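Side-chain contacts in putative tetR family transcription regulator (Shewanella loihica, PDB 3PPB), which probably binds DNA through a helix-turn-helix domain and regulates transcription, as other members of the TetR family do: residues H28-T32 with A33-R37; E58-F61 with L62-Q66; G127-G130 with F131-E134. All coordinates share one frame; numbering follows the deposited sequence.

From the N terminus, the chain first meets interaction 1, where the loop after helix 10-24 turns into helix 32-39 and Ser31 stands at the N-cap. Interaction 2 comes next, two turns within helix 53-74. Interaction 3 is last, at the break between helix 118-128 and helix 130-141. All three are local and follow in series, none nested in or crossing another. Interactions 1 and 2 have centres about 18 Å apart and do not touch. Interactions 2 and 3 do meet: Ile128 packs on the backbone of helix 53-74, its CD1 3.3 Å from Leu62 O. Helix 53-74 thus touches the predicted DNA-binding motif, through Leu56 on Ile35, as well as the helical break at Leu129.

Interaction 1: H28-T32 with A33-R37; sequences HGTST and ATIAR
Ala33, the second residue of helix 32-39, sets its CB 3.7 Å from Ser31 OG, the hydroxyl at the N-cap. Thr34 follows, and its OG1 lies 3.0 Å from Ser31 OG in a hydrogen bond that either hydroxyl could donate. With chi1 at 81°, Ser31 holds OG between its own backbone N and carbonyl carbon, turned to the start of the helix. A water joins the same group, 2.9 Å from Thr34 OG1 and accepting from Ser31 N. Ile35 gives its backbone N to Ser31 O at 3.1 Å, while its side chain crosses that of Thr30 at about a right angle, CG1 3.5 Å from Thr30 CG2. Leu21, Phe22, Leu46 and Leu56 also touch Ile35; an alanine here would probably leave a gap beside the Thr30 methyl and weaken the packing of three neighbouring helices on helix 32-39. Ala36 N continues the helical bonding to Thr32 O at 2.9 Å. A serine N-cap followed by a helix packed on its neighbours is consistent with the first helix of the predicted helix-turn-helix of TetR-family regulators.

Interaction 2: E58-F61 with L62-Q66; sequences EQLF and LGVKQ. With EDO (1,2-ethanediol), chain D; EDO (1,2-ethanediol), chain I.
Glu58 O accepts the N-H of Leu62 at 3.0 Å, an i to i+4 bond of the alpha-helix 53-74 in the all-helical TetR-like fold, and Leu62 CG rests near the same oxygen. The Glu58 carboxylate leads away from this backbone: OE2 takes a hydrogen bond from O1 of a 1,2-ethanediol, probably from the crystallisation liquor, that also bonds to Glu117 N. At Gln59 the next bond is less straight, Gly63 N reaching Gln59 O with an N-H...O angle of 149°. Leu60 O receives Val64 N, and the two side chains run side by side, Leu60 CD1 4.0 Å from Val64 CG2, beside Phe106 and Phe107 of helix 101-110. Phe61 sends its ring out with CG anti to the backbone N (chi1 -179°), alongside Lys65. CG of that lysine lies over one ring face, displaced toward the rim, and CE comes 3.7 Å from Phe61 CZ. A bend at chi2 (-82°) keeps the lysine chain beside the ring and carries its amine onward to a cation-pi contact with Phe107. At its end, Lys65 NZ donates to both oxygens of a second 1,2-ethanediol, O1 and O2 each 2.8 Å away.

Interaction 3: G127-G130 with F131-E134; sequences GILG and FIAE
Two first torsions bring Leu129 and Phe131 together: Leu129 sets CG anti to its carbonyl carbon (chi1 -63°), and Phe131 places CG between its backbone N and carbonyl carbon (chi1 73°), which folds the ring back along the preceding residues. The two side chains then run side by side, with Leu129 CD2 3.8 Å from Phe131 CE1 and oblique to the ring. Ile128 O lies at the ring edge, near its plane, 4.1 Å from Phe131 CD1. Over one face sits CG1 of Ile132, offset toward the rim. The far end of that isoleucine turns to the leucine, its CD1 4.0 Å from Leu129 CB, so three apolar side chains form a small cluster. Backbone bonds span the break where Leu129 leaves helical geometry after helix 118-128. Ile132 N donates to Leu129 O at 3.1 Å, approaching from above the carbonyl plane, 50° out of it. The next bond, from Glu134 N to Gly130 O, is weak at 3.4 Å. Beyond the segments, Phe131 packs on Ile72 and Gln73 of helix 53-74, while Ala133 and Ile132 touch helix 150-170. The Glu134 carboxylate leaves the contact and hydrogen-bonds to Gln138. With one sound backbone bond and one weak one across the break, the apolar contacts among Leu129, Phe131 and Ile132 probably help to set how the two helices meet.

Interaction 1: H28-T32 with A33-R37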
ATOM      1  N   HIS A  28     -13.476  11.531   2.379  1.00 52.53           N
ATOM      2  CA  HIS A  28     -13.788  12.962   2.434  1.00 54.66           C
ATOM      3  C   HIS A  28     -14.616  13.417   1.231  1.00 57.16           C
ATOM      4  O   HIS A  28     -15.238  14.481   1.298  1.00 58.27           O
ATOM      5  CB  HIS A  28     -12.516  13.801   2.534  1.00 56.98           C
ATOM      6  CG  HIS A  28     -11.677  13.519   3.741  1.00 60.93           C
ATOM      7  ND1 HIS A  28     -12.107  13.854   5.016  1.00 64.08           N
ATOM      8  CD2 HIS A  28     -10.438  12.989   3.821  1.00 62.13           C
ATOM      9  CE1 HIS A  28     -11.126  13.493   5.826  1.00 63.05           C
ATOM     10  NE2 HIS A  28     -10.104  12.963   5.152  1.00 62.24           N
ATOM     11  N   GLY A  29     -14.630  12.612   0.162  1.00 51.72           N
ATOM     12  CA  GLY A  29     -15.427  12.873  -1.034  1.00 51.88           C
ATOM     13  C   GLY A  29     -16.870  12.417  -0.883  1.00 55.09           C
ATOM     14  O   GLY A  29     -17.716  12.708  -1.737  1.00 56.45           O
ATOM     15  N   THR A  30     -17.162  11.702   0.213  1.00 49.45           N
ATOM     16  CA  THR A  30     -18.489  11.166   0.513  1.00 49.90           C
ATOM     17  C   THR A  30     -19.112  11.875   1.711  1.00 52.72           C
ATOM     18  O   THR A  30     -18.505  11.922   2.774  1.00 51.13           O
ATOM     19  CB  THR A  30     -18.381   9.656   0.786  1.00 59.21           C
ATOM     20  OG1 THR A  30     -17.883   9.014  -0.382  1.00 59.75           O
ATOM     21  CG2 THR A  30     -19.706   9.023   1.195  1.00 58.28           C
ATOM     22  N   SER A  31     -20.339  12.379   1.553  1.00 50.88           N
ATOM     23  CA  SER A  31     -21.033  13.003   2.664  1.00 51.65           C
ATOM     24  C   SER A  31     -21.942  11.971   3.341  1.00 54.09           C
ATOM     25  O   SER A  31     -22.403  11.030   2.681  1.00 51.22           O
ATOM     26  CB  SER A  31     -21.840  14.215   2.188  1.00 57.18           C
ATOM     27  OG  SER A  31     -23.081  13.839   1.612  1.00 66.54           O
ATOM     28  N   THR A  32     -22.242  12.181   4.639  1.00 51.54           N
ATOM     29  CA  THR A  32     -23.165  11.349   5.421  1.00 50.20           C
ATOM     30  C   THR A  32     -24.578  11.392   4.808  1.00 52.38           C
ATOM     31  O   THR A  32     -25.298  10.391   4.901  1.00 51.91           O
ATOM     32  CB  THR A  32     -23.184  11.791   6.886  1.00 55.00           C
ATOM     33  OG1 THR A  32     -23.115  13.201   6.931  1.00 55.60           O
ATOM     34  CG2 THR A  32     -22.027  11.225   7.691  1.00 50.85           C
ATOM     35  N   ALA A  33     -24.965  12.539   4.172  1.00 47.65           N
ATOM     36  CA  ALA A  33     -26.274  12.721   3.506  1.00 47.46           C
ATOM     37  C   ALA A  33     -26.392  11.751   2.335  1.00 50.16           C
ATOM     38  O   ALA A  33     -27.396  11.042   2.226  1.00 50.71           O
ATOM     39  CB  ALA A  33     -26.451  14.163   3.028  1.00 48.82           C
ATOM     40  N   THR A  34     -25.331  11.665   1.509  1.00 45.24           N
ATOM     41  CA  THR A  34     -25.256  10.725   0.390  1.00 44.77           C
ATOM     42  C   THR A  34     -25.363   9.290   0.907  1.00 48.26           C
ATOM     43  O   THR A  34     -26.146   8.530   0.354  1.00 50.65           O
ATOM     44  CB  THR A  34     -23.972  10.924  -0.411  1.00 48.18           C
ATOM     45  OG1 THR A  34     -23.892  12.270  -0.860  1.00 48.05           O
ATOM     46  CG2 THR A  34     -23.882   9.989  -1.604  1.00 47.69           C
ATOM     47  N   ILE A  35     -24.625   8.934   1.976  1.00 43.14           N
ATOM     48  CA  ILE A  35     -24.648   7.578   2.552  1.00 41.82           C
ATOM     49  C   ILE A  35     -26.064   7.224   2.980  1.00 48.60           C
ATOM     50  O   ILE A  35     -26.564   6.174   2.574  1.00 48.87           O
ATOM     51  CB  ILE A  35     -23.661   7.377   3.738  1.00 42.90           C
ATOM     52  CG1 ILE A  35     -22.188   7.668   3.326  1.00 41.58           C
ATOM     53  CG2 ILE A  35     -23.814   5.958   4.326  1.00 41.93           C
ATOM     54  CD1 ILE A  35     -21.129   7.722   4.525  1.00 37.65           C
ATOM     55  N   ALA A  36     -26.699   8.103   3.793  1.00 47.49           N
ATOM     56  CA  ALA A  36     -28.054   7.915   4.315  1.00 49.65           C
ATOM     57  C   ALA A  36     -29.056   7.705   3.187  1.00 56.79           C
ATOM     58  O   ALA A  36     -29.789   6.711   3.221  1.00 59.11           O
ATOM     59  CB  ALA A  36     -28.465   9.107   5.169  1.00 51.57           C
ATOM     60  N   ARG A  37     -29.054   8.604   2.170  1.00 52.49           N
ATOM     61  CA  ARG A  37     -29.945   8.549   1.011  1.00 52.84           C
ATOM     62  C   ARG A  37     -29.780   7.246   0.237  1.00 57.09           C
ATOM     63  O   ARG A  37     -30.773   6.540   0.013  1.00 57.04           O
ATOM     64  CB  ARG A  37     -29.689   9.738   0.073  1.00 53.67           C
ATOM     65  CG  ARG A  37     -30.676   9.829  -1.104  1.00 61.83           C
ATOM     66  CD  ARG A  37     -30.411  11.012  -2.021  1.00 65.87           C
ATOM     67  NE  ARG A  37     -29.086  10.971  -2.653  1.00 64.99           N
ATOM     68  CZ  ARG A  37     -28.067  11.745  -2.295  1.00 70.76           C
ATOM     69  NH1 ARG A  37     -28.202  12.614  -1.300  1.00 57.57           N
ATOM     70  NH2 ARG A  37     -26.904  11.651  -2.924  1.00 57.29           N
TER
HETATM   71  O   HOH W   1     -21.072  11.957  -1.380  1.00 42.56           O

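Interaction 2: E58-F61 with L62-Q66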
ATOM      1  N   GLU A  58     -14.305   3.483  10.781  1.00 38.14           N
ATOM      2  CA  GLU A  58     -13.579   2.617  11.719  1.00 37.81           C
ATOM      3  C   GLU A  58     -14.313   1.283  11.933  1.00 41.80           C
ATOM      4  O   GLU A  58     -13.671   0.230  11.926  1.00 38.60           O
ATOM      5  CB  GLU A  58     -13.371   3.339  13.050  1.00 39.34           C
ATOM      6  CG  GLU A  58     -12.365   4.469  12.940  1.00 45.39           C
ATOM      7  CD  GLU A  58     -12.215   5.362  14.157  1.00 62.59           C
ATOM      8  OE1 GLU A  58     -12.937   5.155  15.159  1.00 57.22           O
ATOM      9  OE2 GLU A  58     -11.355   6.270  14.112  1.00 52.40           O
ATOM     10  N   GLN A  59     -15.654   1.337  12.073  1.00 41.13           N
ATOM     11  CA  GLN A  59     -16.474   0.142  12.272  1.00 42.12           C
ATOM     12  C   GLN A  59     -16.478  -0.708  11.011  1.00 44.29           C
ATOM     13  O   GLN A  59     -16.392  -1.935  11.099  1.00 42.71           O
ATOM     14  CB  GLN A  59     -17.919   0.494  12.710  1.00 45.13           C
ATOM     15  CG  GLN A  59     -18.028   1.083  14.133  1.00 74.82           C
ATOM     16  CD  GLN A  59     -17.362   0.230  15.192  1.00100.56           C
ATOM     17  OE1 GLN A  59     -17.740  -0.923  15.427  1.00100.96           O
ATOM     18  NE2 GLN A  59     -16.332   0.770  15.835  1.00 88.56           N
ATOM     19  N   LEU A  60     -16.554  -0.054   9.837  1.00 41.27           N
ATOM     20  CA  LEU A  60     -16.497  -0.747   8.554  1.00 40.90           C
ATOM     21  C   LEU A  60     -15.138  -1.446   8.400  1.00 42.35           C
ATOM     22  O   LEU A  60     -15.079  -2.636   8.069  1.00 41.70           O
ATOM     23  CB  LEU A  60     -16.722   0.267   7.417  1.00 41.49           C
ATOM     24  CG  LEU A  60     -16.653  -0.274   5.998  1.00 46.99           C
ATOM     25  CD1 LEU A  60     -17.714  -1.359   5.749  1.00 48.87           C
ATOM     26  CD2 LEU A  60     -16.768   0.854   4.983  1.00 48.29           C
ATOM     27  N   PHE A  61     -14.048  -0.690   8.652  1.00 37.71           N
ATOM     28  CA  PHE A  61     -12.662  -1.153   8.568  1.00 35.46           C
ATOM     29  C   PHE A  61     -12.459  -2.425   9.376  1.00 37.63           C
ATOM     30  O   PHE A  61     -12.019  -3.427   8.815  1.00 36.30           O
ATOM     31  CB  PHE A  61     -11.704  -0.041   9.053  1.00 37.19           C
ATOM     32  CG  PHE A  61     -10.233  -0.382   8.988  1.00 38.94           C
ATOM     33  CD1 PHE A  61      -9.544  -0.319   7.788  1.00 42.18           C
ATOM     34  CD2 PHE A  61      -9.532  -0.742  10.134  1.00 40.19           C
ATOM     35  CE1 PHE A  61      -8.188  -0.651   7.728  1.00 42.18           C
ATOM     36  CE2 PHE A  61      -8.174  -1.039  10.074  1.00 42.14           C
ATOM     37  CZ  PHE A  61      -7.511  -0.987   8.876  1.00 39.77           C
ATOM     38  N   LEU A  62     -12.815  -2.396  10.681  1.00 35.20           N
ATOM     39  CA  LEU A  62     -12.633  -3.537  11.585  1.00 35.29           C
ATOM     40  C   LEU A  62     -13.505  -4.722  11.166  1.00 39.22           C
ATOM     41  O   LEU A  62     -13.054  -5.881  11.253  1.00 36.89           O
ATOM     42  CB  LEU A  62     -12.896  -3.154  13.054  1.00 35.75           C
ATOM     43  CG  LEU A  62     -11.954  -2.108  13.674  1.00 39.56           C
ATOM     44  CD1 LEU A  62     -12.494  -1.624  14.999  1.00 40.22           C
ATOM     45  CD2 LEU A  62     -10.515  -2.646  13.834  1.00 40.54           C
ATOM     46  N   GLY A  63     -14.711  -4.413  10.682  1.00 36.60           N
ATOM     47  CA  GLY A  63     -15.663  -5.408  10.197  1.00 36.30           C
ATOM     48  C   GLY A  63     -15.129  -6.200   9.022  1.00 37.36           C
ATOM     49  O   GLY A  63     -15.149  -7.435   9.050  1.00 37.58           O
ATOM     50  N   VAL A  64     -14.613  -5.492   7.992  1.00 31.93           N
ATOM     51  CA  VAL A  64     -14.039  -6.124   6.793  1.00 30.81           C
ATOM     52  C   VAL A  64     -12.759  -6.905   7.194  1.00 35.47           C
ATOM     53  O   VAL A  64     -12.590  -8.042   6.758  1.00 34.54           O
ATOM     54  CB  VAL A  64     -13.791  -5.136   5.607  1.00 32.25           C
ATOM     55  CG1 VAL A  64     -13.300  -5.891   4.377  1.00 31.25           C
ATOM     56  CG2 VAL A  64     -15.075  -4.357   5.253  1.00 33.14           C
ATOM     57  N   LYS A  65     -11.905  -6.324   8.058  1.00 32.91           N
ATOM     58  CA  LYS A  65     -10.701  -7.014   8.551  1.00 32.71           C
ATOM     59  C   LYS A  65     -11.096  -8.340   9.234  1.00 37.95           C
ATOM     60  O   LYS A  65     -10.467  -9.369   8.956  1.00 37.69           O
ATOM     61  CB  LYS A  65      -9.887  -6.127   9.527  1.00 33.82           C
ATOM     62  CG  LYS A  65      -9.120  -4.981   8.873  1.00 37.46           C
ATOM     63  CD  LYS A  65      -7.797  -5.443   8.280  1.00 46.24           C
ATOM     64  CE  LYS A  65      -7.142  -4.358   7.482  1.00 53.16           C
ATOM     65  NZ  LYS A  65      -5.704  -4.655   7.261  1.00 58.10           N
ATOM     66  N   GLN A  66     -12.171  -8.325  10.073  1.00 33.80           N
ATOM     67  CA  GLN A  66     -12.640  -9.532  10.753  1.00 34.88           C
ATOM     68  C   GLN A  66     -13.113 -10.591   9.745  1.00 40.82           C
ATOM     69  O   GLN A  66     -12.738 -11.752   9.890  1.00 42.05           O
ATOM     70  CB  GLN A  66     -13.729  -9.235  11.786  1.00 36.75           C
ATOM     71  CG  GLN A  66     -13.979 -10.434  12.726  1.00 38.83           C
ATOM     72  CD  GLN A  66     -12.771 -10.792  13.558  1.00 42.74           C
ATOM     73  OE1 GLN A  66     -12.320 -10.015  14.392  1.00 40.55           O
ATOM     74  NE2 GLN A  66     -12.192 -11.968  13.320  1.00 33.70           N
TER
HETATM   75  C1  EDO D 203      -4.442  -7.380   5.232  1.00 59.74           C
HETATM   76  O1  EDO D 203      -5.030  -7.231   6.522  1.00 61.67           O
HETATM   77  C2  EDO D 203      -5.367  -6.740   4.210  1.00 57.58           C
HETATM   78  O2  EDO D 203      -5.631  -5.387   4.572  1.00 58.33           O
HETATM   79  C1  EDO I 212     -10.494   7.213  10.596  1.00 54.47           C
HETATM   80  O1  EDO I 212     -10.017   6.600  11.798  1.00 56.31           O
HETATM   81  C2  EDO I 212     -10.813   8.690  10.778  1.00 53.19           C
HETATM   82  O2  EDO I 212     -10.011   9.342  11.774  1.00 60.18           O

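Interaction 3: G127-G130 with F131-E134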
ATOM      1  N   GLY A 127      -4.939  -7.394  17.088  1.00 40.39           N
ATOM      2  CA  GLY A 127      -6.144  -8.017  17.620  1.00 40.82           C
ATOM      3  C   GLY A 127      -6.723  -9.018  16.653  1.00 44.52           C
ATOM      4  O   GLY A 127      -6.544 -10.233  16.817  1.00 46.59           O
ATOM      5  N   ILE A 128      -7.350  -8.503  15.594  1.00 37.76           N
ATOM      6  CA  ILE A 128      -7.988  -9.293  14.542  1.00 35.73           C
ATOM      7  C   ILE A 128      -6.968 -10.216  13.842  1.00 39.62           C
ATOM      8  O   ILE A 128      -7.266 -11.385  13.607  1.00 39.78           O
ATOM      9  CB  ILE A 128      -8.725  -8.347  13.542  1.00 36.71           C
ATOM     10  CG1 ILE A 128      -9.877  -7.597  14.278  1.00 37.24           C
ATOM     11  CG2 ILE A 128      -9.259  -9.143  12.343  1.00 36.01           C
ATOM     12  CD1 ILE A 128     -10.617  -6.469  13.466  1.00 36.72           C
ATOM     13  N   LEU A 129      -5.787  -9.699  13.504  1.00 36.76           N
ATOM     14  CA  LEU A 129      -4.780 -10.490  12.800  1.00 36.31           C
ATOM     15  C   LEU A 129      -3.597 -10.850  13.709  1.00 41.75           C
ATOM     16  O   LEU A 129      -2.489 -11.085  13.224  1.00 41.87           O
ATOM     17  CB  LEU A 129      -4.335  -9.757  11.531  1.00 35.44           C
ATOM     18  CG  LEU A 129      -5.480  -9.547  10.500  1.00 40.15           C
ATOM     19  CD1 LEU A 129      -5.199  -8.387   9.608  1.00 39.85           C
ATOM     20  CD2 LEU A 129      -5.751 -10.822   9.685  1.00 41.78           C
ATOM     21  N   GLY A 130      -3.876 -10.968  15.018  1.00 39.20           N
ATOM     22  CA  GLY A 130      -2.899 -11.349  16.034  1.00 38.61           C
ATOM     23  C   GLY A 130      -2.250 -12.701  15.781  1.00 41.80           C
ATOM     24  O   GLY A 130      -1.090 -12.929  16.161  1.00 40.66           O
ATOM     25  N   PHE A 131      -2.992 -13.622  15.122  1.00 38.01           N
ATOM     26  CA  PHE A 131      -2.499 -14.972  14.827  1.00 38.00           C
ATOM     27  C   PHE A 131      -1.285 -14.927  13.883  1.00 40.48           C
ATOM     28  O   PHE A 131      -0.504 -15.880  13.882  1.00 40.33           O
ATOM     29  CB  PHE A 131      -3.609 -15.869  14.235  1.00 40.14           C
ATOM     30  CG  PHE A 131      -4.012 -15.553  12.811  1.00 41.54           C
ATOM     31  CD1 PHE A 131      -5.020 -14.634  12.545  1.00 44.91           C
ATOM     32  CD2 PHE A 131      -3.371 -16.163  11.738  1.00 43.97           C
ATOM     33  CE1 PHE A 131      -5.374 -14.326  11.231  1.00 46.13           C
ATOM     34  CE2 PHE A 131      -3.715 -15.846  10.422  1.00 46.67           C
ATOM     35  CZ  PHE A 131      -4.717 -14.933  10.177  1.00 44.99           C
ATOM     36  N   ILE A 132      -1.150 -13.849  13.067  1.00 34.97           N
ATOM     37  CA  ILE A 132      -0.040 -13.723  12.107  1.00 33.13           C
ATOM     38  C   ILE A 132       1.277 -13.624  12.865  1.00 34.77           C
ATOM     39  O   ILE A 132       2.202 -14.375  12.539  1.00 33.84           O
ATOM     40  CB  ILE A 132      -0.215 -12.564  11.091  1.00 35.08           C
ATOM     41  CG1 ILE A 132      -1.395 -12.863  10.132  1.00 36.23           C
ATOM     42  CG2 ILE A 132       1.080 -12.338  10.291  1.00 32.24           C
ATOM     43  CD1 ILE A 132      -1.788 -11.674   9.182  1.00 45.47           C
ATOM     44  N   ALA A 133       1.363 -12.739  13.872  1.00 30.25           N
ATOM     45  CA  ALA A 133       2.565 -12.601  14.702  1.00 31.27           C
ATOM     46  C   ALA A 133       2.852 -13.916  15.458  1.00 36.50           C
ATOM     47  O   ALA A 133       4.012 -14.248  15.649  1.00 36.01           O
ATOM     48  CB  ALA A 133       2.402 -11.447  15.694  1.00 32.34           C
ATOM     49  N   GLU A 134       1.797 -14.671  15.857  1.00 33.09           N
ATOM     50  CA  GLU A 134       1.994 -15.936  16.557  1.00 34.70           C
ATOM     51  C   GLU A 134       2.637 -16.973  15.623  1.00 38.79           C
ATOM     52  O   GLU A 134       3.547 -17.691  16.047  1.00 38.46           O
ATOM     53  CB  GLU A 134       0.690 -16.456  17.162  1.00 37.05           C
ATOM     54  CG  GLU A 134       0.837 -17.736  17.994  1.00 56.37           C
ATOM     55  CD  GLU A 134       1.964 -17.823  19.016  1.00 88.21           C
ATOM     56  OE1 GLU A 134       2.255 -16.806  19.692  1.00 83.31           O
ATOM     57  OE2 GLU A 134       2.535 -18.930  19.161  1.00 85.78           O
TER